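Gifsy-2 prophage ATP-binding sugar transporter-like protein (Salmonella typhimurium LT2, PDB 2PP6) is of uncertain function but may bind ATP and may be related to sugar transporters. Local coordinates at residues A[34-39]-A[53-59]; A[63-67]-A[79-83]; A[76-80]-A[91-96]. All coordinates share one frame; numbering follows the deposited sequence.

All three contacts belong to one closed antiparallel barrel, in which strands 32-38, 53-57, 88-95, 75-85 and 69-72 follow one another as neighbours. Contact 1 pairs 32-38 with 53-57; contact 3 pairs 88-95 with 75-85. The seam between them is bridged by probable backbone hydrogen bonds, Leu91 N to Val55 O (2.7 Å) and Leu93 N to Lys53 O (2.8 Å), although the contact centres are about 12 Å apart. Contact 2 lies about 8 Å from contact 3, centre to centre, and shares Val79 and Thr80 with it; there the loop entering 69-72 leans on strand 75-85. Leu91 of contact 3 also packs against Pro64 and Ile82 of contact 2.

Contact 1. Residues A[34-39]-A[53-59]; sequences CIVVES and KNVVVFS
Val37 and Val56 form an antiparallel hydrogen-bonded pair (Val37 N to Val56 O 3.0 Å, Val56 N to Val37 O 3.1 Å), flanked by the non-hydrogen-bonded pairs Val36-Val57 and Glu38-Val55, while the short strand axes run at 132° to each other. The bonding continues at both ends: Ser39 N reaches Asn54 O at one, and Phe58 N reaches Ile35 O at the other. Next to Phe58, the Ser59 hydroxyl takes the place of a backbone acceptor. Its OG lies anti to the carbonyl carbon (chi1 -57°), which turns it onto Ile35 N at 2.6 Å along a nearly straight N-H path. On the face carrying Val36, Val55 and Val57, the CG2 branch of Val36 meets CG2 of Val55 at 3.4 Å and CG2 of Val57 at 3.7 Å; Met25 adjoins this patch. The face of Val37 and Val56 instead turns toward Leu42, and there CG2 of Val37 makes an off-centre CH-pi contact with the Phe58 ring, 4.2 Å from its centroid. Helix 2-23 flanks this ring, and Lys88 makes a cation-pi contact with it. Glu38 splits its carboxylate: OE2 is salt-bridged to Arg73, and OE1 makes a long salt bridge to Lys53 NZ (3.4 Å), weak as a hydrogen bond. Such strongly twisted antiparallel pairing, with apolar residues alternating between two covered faces, is characteristic of strands in a small closed beta barrel.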
ATOM      1  N   CYS A  34       6.791 -11.430  24.081  1.00 28.17           N
ATOM      2  CA  CYS A  34       6.312 -10.590  22.987  1.00 26.30           C
ATOM      3  C   CYS A  34       7.168 -10.707  21.722  1.00 24.52           C
ATOM      4  O   CYS A  34       8.233 -11.317  21.737  1.00 24.60           O
ATOM      5  CB  CYS A  34       6.278  -9.134  23.439  1.00 29.59           C
ATOM      6  SG  CYS A  34       7.868  -8.546  24.004  1.00 28.82           S
ATOM      7  N   ILE A  35       6.701 -10.112  20.632  1.00 13.83           N
ATOM      8  CA  ILE A  35       7.428 -10.203  19.376  1.00 14.18           C
ATOM      9  C   ILE A  35       8.243  -8.960  19.063  1.00 15.64           C
ATOM     10  O   ILE A  35       7.791  -7.811  19.182  1.00 13.55           O
ATOM     11  CB  ILE A  35       6.468 -10.542  18.175  1.00 11.31           C
ATOM     12  CG1 ILE A  35       6.205 -12.047  18.111  1.00  6.54           C
ATOM     13  CG2 ILE A  35       7.125 -10.176  16.840  1.00  4.96           C
ATOM     14  CD1 ILE A  35       5.723 -12.663  19.365  1.00  9.87           C
ATOM     15  N   VAL A  36       9.461  -9.195  18.627  1.00 14.06           N
ATOM     16  CA  VAL A  36      10.328  -8.083  18.346  1.00 13.67           C
ATOM     17  C   VAL A  36      11.007  -8.341  17.003  1.00 14.55           C
ATOM     18  O   VAL A  36      11.109  -9.482  16.565  1.00 15.10           O
ATOM     19  CB  VAL A  36      11.332  -7.967  19.534  1.00 25.80           C
ATOM     20  CG1 VAL A  36      12.729  -8.381  19.110  1.00 19.06           C
ATOM     21  CG2 VAL A  36      11.266  -6.578  20.130  1.00 26.22           C
ATOM     22  N   VAL A  37      11.439  -7.299  16.319  1.00 20.98           N
ATOM     23  CA  VAL A  37      12.121  -7.519  15.051  1.00 21.29           C
ATOM     24  C   VAL A  37      13.441  -6.765  15.079  1.00 26.17           C
ATOM     25  O   VAL A  37      13.478  -5.582  15.433  1.00 23.76           O
ATOM     26  CB  VAL A  37      11.257  -7.058  13.842  1.00 14.34           C
ATOM     27  CG1 VAL A  37      12.058  -7.149  12.558  1.00  8.85           C
ATOM     28  CG2 VAL A  37      10.006  -7.940  13.730  1.00 15.09           C
ATOM     29  N   GLU A  38      14.525  -7.463  14.738  1.00 21.91           N
ATOM     30  CA  GLU A  38      15.849  -6.859  14.718  1.00 25.63           C
ATOM     31  C   GLU A  38      15.879  -5.693  13.740  1.00 27.55           C
ATOM     32  O   GLU A  38      15.305  -5.769  12.651  1.00 22.47           O
ATOM     33  CB  GLU A  38      16.899  -7.901  14.349  1.00 39.94           C
ATOM     34  CG  GLU A  38      16.943  -9.029  15.362  1.00 56.54           C
ATOM     35  CD  GLU A  38      18.345  -9.578  15.600  1.00 64.38           C
ATOM     36  OE1 GLU A  38      19.254  -8.785  15.952  1.00 68.35           O
ATOM     37  OE2 GLU A  38      18.534 -10.807  15.446  1.00 65.68           O
ATOM     38  N   SER A  39      16.536  -4.607  14.139  1.00 36.56           N
ATOM     39  CA  SER A  39      16.611  -3.420  13.297  1.00 42.24           C
ATOM     40  C   SER A  39      17.343  -3.657  11.998  1.00 47.93           C
ATOM     41  O   SER A  39      17.232  -2.870  11.068  1.00 47.62           O
ATOM     42  CB  SER A  39      17.267  -2.272  14.056  1.00 53.07           C
ATOM     43  OG  SER A  39      16.378  -1.759  15.036  1.00 55.07           O
ATOM     44  N   LYS A  53      22.787  -4.435  20.772  1.00 47.34           N
ATOM     45  CA  LYS A  53      21.675  -4.843  19.906  1.00 42.33           C
ATOM     46  C   LYS A  53      20.521  -3.823  19.864  1.00 39.52           C
ATOM     47  O   LYS A  53      20.252  -3.122  20.843  1.00 34.28           O
ATOM     48  CB  LYS A  53      21.146  -6.200  20.376  1.00 62.93           C
ATOM     49  CG  LYS A  53      20.111  -6.826  19.467  1.00 67.29           C
ATOM     50  CD  LYS A  53      20.747  -7.562  18.313  1.00 69.88           C
ATOM     51  CE  LYS A  53      21.517  -8.769  18.810  1.00 70.33           C
ATOM     52  NZ  LYS A  53      22.068  -9.567  17.682  1.00 71.16           N
ATOM     53  N   ASN A  54      19.834  -3.760  18.727  1.00 34.40           N
ATOM     54  CA  ASN A  54      18.720  -2.830  18.540  1.00 29.83           C
ATOM     55  C   ASN A  54      17.483  -3.529  17.963  1.00 26.87           C
ATOM     56  O   ASN A  54      17.585  -4.265  16.991  1.00 24.46           O
ATOM     57  CB  ASN A  54      19.167  -1.697  17.624  1.00 35.23           C
ATOM     58  CG  ASN A  54      18.668  -0.361  18.091  1.00 39.37           C
ATOM     59  OD1 ASN A  54      17.525   0.005  17.838  1.00 42.29           O
ATOM     60  ND2 ASN A  54      19.515   0.368  18.804  1.00 42.80           N
ATOM     61  N   VAL A  55      16.313  -3.308  18.552  1.00 36.91           N
ATOM     62  CA  VAL A  55      15.102  -3.974  18.065  1.00 35.02           C
ATOM     63  C   VAL A  55      13.851  -3.141  18.271  1.00 32.99           C
ATOM     64  O   VAL A  55      13.790  -2.336  19.198  1.00 34.14           O
ATOM     65  CB  VAL A  55      14.851  -5.282  18.816  1.00 19.87           C
ATOM     66  CG1 VAL A  55      16.130  -6.090  18.904  1.00 12.02           C
ATOM     67  CG2 VAL A  55      14.308  -4.974  20.206  1.00 22.41           C
ATOM     68  N   VAL A  56      12.846  -3.328  17.421  1.00 25.70           N
ATOM     69  CA  VAL A  56      11.609  -2.597  17.634  1.00 23.18           C
ATOM     70  C   VAL A  56      10.521  -3.600  18.045  1.00 21.99           C
ATOM     71  O   VAL A  56      10.444  -4.709  17.521  1.00 21.91           O
ATOM     72  CB  VAL A  56      11.204  -1.749  16.404  1.00 19.48           C
ATOM     73  CG1 VAL A  56      12.310  -1.732  15.407  1.00 17.75           C
ATOM     74  CG2 VAL A  56       9.924  -2.234  15.830  1.00 19.51           C
ATOM     75  N   VAL A  57       9.712  -3.206  19.023  1.00 17.81           N
ATOM     76  CA  VAL A  57       8.667  -4.045  19.589  1.00 18.78           C
ATOM     77  C   VAL A  57       7.340  -3.989  18.852  1.00 19.07           C
ATOM     78  O   VAL A  57       6.707  -2.939  18.777  1.00 24.17           O
ATOM     79  CB  VAL A  57       8.441  -3.651  21.064  1.00 14.69           C
ATOM     80  CG1 VAL A  57       7.434  -4.589  21.722  1.00  9.95           C
ATOM     81  CG2 VAL A  57       9.760  -3.695  21.798  1.00  8.04           C
ATOM     82  N   PHE A  58       6.892  -5.125  18.337  1.00 22.45           N
ATOM     83  CA  PHE A  58       5.633  -5.151  17.604  1.00 21.41           C
ATOM     84  C   PHE A  58       4.388  -5.503  18.409  1.00 22.96           C
ATOM     85  O   PHE A  58       3.314  -4.984  18.133  1.00 27.72           O
ATOM     86  CB  PHE A  58       5.752  -6.079  16.402  1.00 15.78           C
ATOM     87  CG  PHE A  58       6.464  -5.456  15.230  1.00 16.52           C
ATOM     88  CD1 PHE A  58       5.795  -5.224  14.043  1.00 13.39           C
ATOM     89  CD2 PHE A  58       7.806  -5.088  15.323  1.00 18.28           C
ATOM     90  CE1 PHE A  58       6.452  -4.631  12.960  1.00 18.67           C
ATOM     91  CE2 PHE A  58       8.469  -4.501  14.246  1.00 19.26           C
ATOM     92  CZ  PHE A  58       7.796  -4.269  13.065  1.00 19.17           C
ATOM     93  N   SER A  59       4.519  -6.360  19.411  1.00 19.36           N
ATOM     94  CA  SER A  59       3.370  -6.742  20.222  1.00 20.83           C
ATOM     95  C   SER A  59       2.804  -5.508  20.922  1.00 22.29           C
ATOM     96  O   SER A  59       3.557  -4.602  21.299  1.00 23.43           O
ATOM     97  CB  SER A  59       3.798  -7.780  21.253  1.00 23.96           C
ATOM     98  OG  SER A  59       4.379  -8.898  20.610  1.00 29.22           O
TER

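Contact 2. Residues A[63-67]-A[79-83]; sequences IPRRG and VTRIR
In the loop that leads into barrel strand 69-72, Arg65, Arg66 and Gly67 run beside Val79 at a bend in strand 75-85. One backbone bond fixes the meeting: Gly67 N donates to Val79 O at 3.0 Å, with the donor in the carbonyl plane and an N-H...O angle of 156°. Arg66 CA also points a C-H at that oxygen. The backbone of Gly67, at phi 115°, is in a conformation that suits a residue lacking a side chain. Because Val79 also pairs through its backbone with Asp68, this bond appears to lead into the pairing of 69-72 with 75-85, neighbours in the barrel. Val79 turns its side chain to the loop, its CB 3.4 Å and its CG1 3.6 Å from Arg65 O. Ile82 contributes the other apolar arm. Its chain is extended at chi2 (177°), which carries CD1 over the Pro64-Arg65 backbone, 3.6 Å from Arg65 CA and 4.3 Å from Pro64 CB; Leu91 packs against both Pro64 and Ile82. Arg66 lays its CG methylene 3.7 Å from Thr80 O, while Arg65 N is held within the loop by Asp68 OD2.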
ATOM      1  N   ILE A  63       4.961  -2.625  27.477  1.00 34.67           N
ATOM      2  CA  ILE A  63       5.415  -1.228  27.510  1.00 39.34           C
ATOM      3  C   ILE A  63       6.838  -1.296  28.053  1.00 39.44           C
ATOM      4  O   ILE A  63       7.055  -1.198  29.263  1.00 38.89           O
ATOM      5  CB  ILE A  63       4.587  -0.341  28.467  1.00 53.68           C
ATOM      6  CG1 ILE A  63       3.560  -1.186  29.213  1.00 60.82           C
ATOM      7  CG2 ILE A  63       3.909   0.761  27.687  1.00 58.06           C
ATOM      8  CD1 ILE A  63       2.723  -0.398  30.189  1.00 66.07           C
ATOM      9  N   PRO A  64       7.829  -1.474  27.166  1.00 19.27           N
ATOM     10  CA  PRO A  64       9.224  -1.559  27.605  1.00 17.14           C
ATOM     11  C   PRO A  64       9.744  -0.315  28.318  1.00 18.54           C
ATOM     12  O   PRO A  64       9.299   0.796  28.051  1.00 13.51           O
ATOM     13  CB  PRO A  64       9.967  -1.860  26.309  1.00 20.89           C
ATOM     14  CG  PRO A  64       9.134  -1.184  25.275  1.00 21.96           C
ATOM     15  CD  PRO A  64       7.735  -1.545  25.696  1.00 19.10           C
ATOM     16  N   ARG A  65      10.692  -0.514  29.233  1.00 35.11           N
ATOM     17  CA  ARG A  65      11.284   0.590  29.991  1.00 41.30           C
ATOM     18  C   ARG A  65      12.783   0.496  30.152  1.00 44.15           C
ATOM     19  O   ARG A  65      13.349  -0.596  30.103  1.00 42.11           O
ATOM     20  CB  ARG A  65      10.668   0.661  31.376  1.00 46.18           C
ATOM     21  CG  ARG A  65       9.440   1.514  31.405  1.00 58.66           C
ATOM     22  CD  ARG A  65       8.371   0.898  32.236  1.00 68.73           C
ATOM     23  NE  ARG A  65       7.141   1.670  32.119  1.00 74.64           N
ATOM     24  CZ  ARG A  65       5.920   1.157  32.243  1.00 77.61           C
ATOM     25  NH1 ARG A  65       5.763  -0.141  32.486  1.00 78.08           N
ATOM     26  NH2 ARG A  65       4.855   1.944  32.124  1.00 75.79           N
ATOM     27  N   ARG A  66      13.432   1.645  30.323  1.00 31.91           N
ATOM     28  CA  ARG A  66      14.868   1.638  30.546  1.00 30.31           C
ATOM     29  C   ARG A  66      15.025   0.877  31.865  1.00 28.42           C
ATOM     30  O   ARG A  66      14.308   1.152  32.824  1.00 24.29           O
ATOM     31  CB  ARG A  66      15.389   3.069  30.665  1.00 48.84           C
ATOM     32  CG  ARG A  66      15.473   3.807  29.343  1.00 62.60           C
ATOM     33  CD  ARG A  66      14.843   5.177  29.435  1.00 69.01           C
ATOM     34  NE  ARG A  66      15.529   6.042  30.386  1.00 72.99           N
ATOM     35  CZ  ARG A  66      14.913   6.938  31.150  1.00 76.28           C
ATOM     36  NH1 ARG A  66      13.592   7.082  31.077  1.00 76.10           N
ATOM     37  NH2 ARG A  66      15.614   7.700  31.980  1.00 77.27           N
ATOM     38  N   GLY A  67      15.924  -0.099  31.904  1.00 44.79           N
ATOM     39  CA  GLY A  67      16.101  -0.873  33.120  1.00 48.05           C
ATOM     40  C   GLY A  67      15.712  -2.326  32.902  1.00 52.29           C
ATOM     41  O   GLY A  67      16.463  -3.236  33.283  1.00 54.99           O
ATOM     42  N   VAL A  79      17.603  -2.800  28.632  1.00 27.40           N
ATOM     43  CA  VAL A  79      17.168  -1.730  27.765  1.00 27.25           C
ATOM     44  C   VAL A  79      17.810  -0.454  28.283  1.00 29.94           C
ATOM     45  O   VAL A  79      17.398   0.084  29.317  1.00 27.53           O
ATOM     46  CB  VAL A  79      15.633  -1.582  27.794  1.00 30.51           C
ATOM     47  CG1 VAL A  79      15.218  -0.301  27.074  1.00 26.45           C
ATOM     48  CG2 VAL A  79      14.989  -2.787  27.148  1.00 23.30           C
ATOM     49  N   THR A  80      18.820   0.020  27.560  1.00 38.36           N
ATOM     50  CA  THR A  80      19.529   1.233  27.942  1.00 43.01           C
ATOM     51  C   THR A  80      18.853   2.501  27.431  1.00 44.45           C
ATOM     52  O   THR A  80      18.960   3.543  28.063  1.00 44.19           O
ATOM     53  CB  THR A  80      20.980   1.199  27.450  1.00 53.72           C
ATOM     54  OG1 THR A  80      21.011   1.259  26.017  1.00 61.31           O
ATOM     55  CG2 THR A  80      21.644  -0.081  27.910  1.00 57.31           C
ATOM     56  N   ARG A  81      18.167   2.426  26.294  1.00 34.70           N
ATOM     57  CA  ARG A  81      17.461   3.594  25.773  1.00 33.79           C
ATOM     58  C   ARG A  81      16.280   3.201  24.898  1.00 29.52           C
ATOM     59  O   ARG A  81      16.235   2.106  24.354  1.00 24.91           O
ATOM     60  CB  ARG A  81      18.410   4.519  25.003  1.00 67.60           C
ATOM     61  CG  ARG A  81      18.692   4.120  23.582  1.00 85.11           C
ATOM     62  CD  ARG A  81      19.718   5.055  22.942  1.00 95.05           C
ATOM     63  NE  ARG A  81      21.068   4.875  23.481  1.00101.59           N
ATOM     64  CZ  ARG A  81      21.516   5.422  24.610  1.00102.92           C
ATOM     65  NH1 ARG A  81      20.728   6.203  25.339  1.00103.38           N
ATOM     66  NH2 ARG A  81      22.758   5.182  25.013  1.00101.36           N
ATOM     67  N   ILE A  82      15.328   4.111  24.752  1.00 30.53           N
ATOM     68  CA  ILE A  82      14.122   3.829  23.990  1.00 28.05           C
ATOM     69  C   ILE A  82      13.722   4.922  23.003  1.00 27.23           C
ATOM     70  O   ILE A  82      13.388   6.032  23.396  1.00 29.49           O
ATOM     71  CB  ILE A  82      12.945   3.576  24.977  1.00 23.74           C
ATOM     72  CG1 ILE A  82      13.100   2.192  25.626  1.00 21.48           C
ATOM     73  CG2 ILE A  82      11.611   3.754  24.283  1.00 14.86           C
ATOM     74  CD1 ILE A  82      12.034   1.866  26.670  1.00 16.25           C
ATOM     75  N   ARG A  83      13.744   4.611  21.718  1.00 23.11           N
ATOM     76  CA  ARG A  83      13.345   5.591  20.712  1.00 26.10           C
ATOM     77  C   ARG A  83      12.001   5.220  20.095  1.00 28.60           C
ATOM     78  O   ARG A  83      11.280   4.362  20.592  1.00 24.89           O
ATOM     79  CB  ARG A  83      14.395   5.677  19.619  1.00 41.76           C
ATOM     80  CG  ARG A  83      15.653   6.296  20.105  1.00 52.71           C
ATOM     81  CD  ARG A  83      16.850   5.707  19.420  1.00 59.97           C
ATOM     82  NE  ARG A  83      18.066   6.207  20.046  1.00 66.77           N
ATOM     83  CZ  ARG A  83      19.284   5.753  19.777  1.00 69.07           C
ATOM     84  NH1 ARG A  83      19.446   4.777  18.886  1.00 69.55           N
ATOM     85  NH2 ARG A  83      20.336   6.284  20.394  1.00 69.02           N
TER

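Contact 3. Residues A[76-80]-A[91-96]; sequences EFTVT and LTLEEN
Thr78 and Glu94 face each other as an antiparallel hydrogen-bonded pair, Thr78 N giving to Glu94 O at 2.8 Å and Glu94 N returning to Thr78 O at 2.9 Å. Two residues along, Thr92 O takes two donors from the same residue. Thr80 N approaches almost in line with the C=O bond (168°), whereas Thr80 OG1 stands above the carbonyl plane, 3.3 Å from Thr92 O; chi1 of 67° places this hydroxyl between the residue's own N and carbonyl carbon. At the chain's modelled end, Thr78 OG1 donates to Asn96 OD1 at 2.9 Å, the two side chains meeting at about a right angle. Val79, Leu91 and Leu93 form an apolar patch, extended by Phe77. Val79 CG2 sits 3.6 Å from CD2 of Leu93 and 3.8 Å from CD1 of Leu91, and Phe77 brings CB to 3.6 Å from Leu93 CB. The Glu95 carboxylate lies beside the Phe77 ring, its CD 4.0 Å from Phe77 CE2.

Farther out, strand 69-72, the next strand beside 75-85, adds Val70, which touches both Val79 and Leu93, and Leu72, which touches Phe77. On the far side, Asn54 of strand 53-57 reaches Thr92 OG1 through a weak hydrogen bond. Thr92 N probably bonds Arg81 O, so that Thr80 and Arg81 together stand opposite the single residue Thr92; with Thr80 in a helix-like conformation (psi -30°), this fits a classic beta bulge in the 75-85/88-95 hairpin. The chemistry thus divides by face: on the Thr78 and Thr80 side the Thr78 hydroxyl and Asn96 amide add a bond, and the Thr80 hydroxyl a less well directed one, while Phe77, Val79, Leu91 and Leu93 hold the hairpin by apolar packing.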
ATOM      1  N   GLU A  76      20.693 -12.458  28.217  1.00 45.00           N
ATOM      2  CA  GLU A  76      20.014 -11.398  28.944  1.00 48.48           C
ATOM      3  C   GLU A  76      20.570 -10.036  28.555  1.00 45.22           C
ATOM      4  O   GLU A  76      21.768  -9.870  28.388  1.00 45.78           O
ATOM      5  CB  GLU A  76      20.147 -11.627  30.455  1.00 59.82           C
ATOM      6  CG  GLU A  76      19.124 -10.853  31.283  1.00 72.33           C
ATOM      7  CD  GLU A  76      18.884 -11.460  32.661  1.00 76.19           C
ATOM      8  OE1 GLU A  76      19.839 -11.508  33.466  1.00 77.29           O
ATOM      9  OE2 GLU A  76      17.736 -11.888  32.934  1.00 76.78           O
ATOM     10  N   PHE A  77      19.684  -9.065  28.395  1.00 27.41           N
ATOM     11  CA  PHE A  77      20.079  -7.723  28.017  1.00 21.92           C
ATOM     12  C   PHE A  77      19.379  -6.727  28.914  1.00 22.52           C
ATOM     13  O   PHE A  77      18.513  -7.079  29.703  1.00 16.65           O
ATOM     14  CB  PHE A  77      19.677  -7.407  26.570  1.00 25.94           C
ATOM     15  CG  PHE A  77      20.326  -8.283  25.534  1.00 25.12           C
ATOM     16  CD1 PHE A  77      19.812  -9.548  25.242  1.00 21.70           C
ATOM     17  CD2 PHE A  77      21.411  -7.816  24.797  1.00 23.33           C
ATOM     18  CE1 PHE A  77      20.364 -10.337  24.221  1.00 20.38           C
ATOM     19  CE2 PHE A  77      21.978  -8.597  23.768  1.00 25.16           C
ATOM     20  CZ  PHE A  77      21.450  -9.858  23.481  1.00 25.51           C
ATOM     21  N   THR A  78      19.763  -5.468  28.780  1.00 29.01           N
ATOM     22  CA  THR A  78      19.152  -4.406  29.548  1.00 28.60           C
ATOM     23  C   THR A  78      18.830  -3.289  28.561  1.00 28.92           C
ATOM     24  O   THR A  78      19.654  -2.916  27.723  1.00 28.75           O
ATOM     25  CB  THR A  78      20.104  -3.905  30.660  1.00 26.06           C
ATOM     26  OG1 THR A  78      20.338  -4.974  31.585  1.00 31.58           O
ATOM     27  CG2 THR A  78      19.500  -2.732  31.419  1.00 31.51           C
ATOM     28  N   VAL A  79      17.603  -2.800  28.632  1.00 27.40           N
ATOM     29  CA  VAL A  79      17.168  -1.730  27.765  1.00 27.25           C
ATOM     30  C   VAL A  79      17.810  -0.454  28.283  1.00 29.94           C
ATOM     31  O   VAL A  79      17.398   0.084  29.317  1.00 27.53           O
ATOM     32  CB  VAL A  79      15.633  -1.582  27.794  1.00 30.51           C
ATOM     33  CG1 VAL A  79      15.218  -0.301  27.074  1.00 26.45           C
ATOM     34  CG2 VAL A  79      14.989  -2.787  27.148  1.00 23.30           C
ATOM     35  N   THR A  80      18.820   0.020  27.560  1.00 38.36           N
ATOM     36  CA  THR A  80      19.529   1.233  27.942  1.00 43.01           C
ATOM     37  C   THR A  80      18.853   2.501  27.431  1.00 44.45           C
ATOM     38  O   THR A  80      18.960   3.543  28.063  1.00 44.19           O
ATOM     39  CB  THR A  80      20.980   1.199  27.450  1.00 53.72           C
ATOM     40  OG1 THR A  80      21.011   1.259  26.017  1.00 61.31           O
ATOM     41  CG2 THR A  80      21.644  -0.081  27.910  1.00 57.31           C
ATOM     42  N   LEU A  91      14.147  -0.406  21.063  1.00 16.47           N
ATOM     43  CA  LEU A  91      15.001  -0.585  22.226  1.00 15.27           C
ATOM     44  C   LEU A  91      16.489  -0.827  21.952  1.00 16.97           C
ATOM     45  O   LEU A  91      16.871  -1.574  21.042  1.00 14.81           O
ATOM     46  CB  LEU A  91      14.468  -1.746  23.066  1.00 18.26           C
ATOM     47  CG  LEU A  91      12.948  -1.874  23.222  1.00 17.84           C
ATOM     48  CD1 LEU A  91      12.628  -3.050  24.158  1.00 14.70           C
ATOM     49  CD2 LEU A  91      12.361  -0.584  23.766  1.00 16.61           C
ATOM     50  N   THR A  92      17.329  -0.179  22.753  1.00 25.17           N
ATOM     51  CA  THR A  92      18.765  -0.369  22.646  1.00 29.56           C
ATOM     52  C   THR A  92      19.072  -1.279  23.819  1.00 29.55           C
ATOM     53  O   THR A  92      18.825  -0.922  24.974  1.00 28.87           O
ATOM     54  CB  THR A  92      19.547   0.945  22.790  1.00 32.61           C
ATOM     55  OG1 THR A  92      19.296   1.775  21.649  1.00 30.28           O
ATOM     56  CG2 THR A  92      21.041   0.659  22.889  1.00 28.08           C
ATOM     57  N   LEU A  93      19.598  -2.460  23.504  1.00 36.92           N
ATOM     58  CA  LEU A  93      19.895  -3.471  24.507  1.00 39.96           C
ATOM     59  C   LEU A  93      21.377  -3.729  24.704  1.00 47.84           C
ATOM     60  O   LEU A  93      22.137  -3.824  23.735  1.00 42.70           O
ATOM     61  CB  LEU A  93      19.250  -4.788  24.097  1.00 24.54           C
ATOM     62  CG  LEU A  93      17.870  -4.750  23.468  1.00 14.37           C
ATOM     63  CD1 LEU A  93      17.500  -6.130  22.958  1.00 14.23           C
ATOM     64  CD2 LEU A  93      16.878  -4.282  24.499  1.00 14.88           C
ATOM     65  N   GLU A  94      21.769  -3.875  25.967  1.00 53.98           N
ATOM     66  CA  GLU A  94      23.155  -4.167  26.317  1.00 59.55           C
ATOM     67  C   GLU A  94      23.243  -5.501  27.063  1.00 58.62           C
ATOM     68  O   GLU A  94      22.377  -5.818  27.883  1.00 50.86           O
ATOM     69  CB  GLU A  94      23.735  -3.043  27.183  1.00 95.26           C
ATOM     70  CG  GLU A  94      23.826  -1.700  26.464  1.00122.83           C
ATOM     71  CD  GLU A  94      24.678  -1.748  25.202  1.00134.26           C
ATOM     72  OE1 GLU A  94      24.679  -0.750  24.447  1.00139.23           O
ATOM     73  OE2 GLU A  94      25.349  -2.774  24.965  1.00139.70           O
ATOM     74  N   GLU A  95      24.282  -6.281  26.758  1.00 42.08           N
ATOM     75  CA  GLU A  95      24.513  -7.581  27.395  1.00 39.54           C
ATOM     76  C   GLU A  95      24.630  -7.413  28.918  1.00 40.50           C
ATOM     77  O   GLU A  95      24.865  -6.314  29.420  1.00 36.31           O
ATOM     78  CB  GLU A  95      25.805  -8.201  26.866  1.00 66.57           C
ATOM     79  CG  GLU A  95      26.025  -8.013  25.375  1.00 72.22           C
ATOM     80  CD  GLU A  95      25.787  -9.278  24.571  1.00 76.58           C
ATOM     81  OE1 GLU A  95      25.935  -9.218  23.331  1.00 78.39           O
ATOM     82  OE2 GLU A  95      25.457 -10.330  25.170  1.00 77.73           O
ATOM     83  N   ASN A  96      24.468  -8.506  29.650  1.00 55.78           N
ATOM     84  CA  ASN A  96      24.562  -8.457  31.099  1.00 63.38           C
ATOM     85  C   ASN A  96      25.829  -9.166  31.557  1.00 66.54           C
ATOM     86  O   ASN A  96      25.730 -10.088  32.398  1.00 69.94           O
ATOM     87  CB  ASN A  96      23.324  -9.108  31.725  1.00 64.32           C
ATOM     88  CG  ASN A  96      22.156  -8.138  31.857  1.00 71.25           C
ATOM     89  OD1 ASN A  96      21.945  -7.279  31.002  1.00 73.54           O
ATOM     90  ND2 ASN A  96      21.387  -8.281  32.933  1.00 73.98           N
TER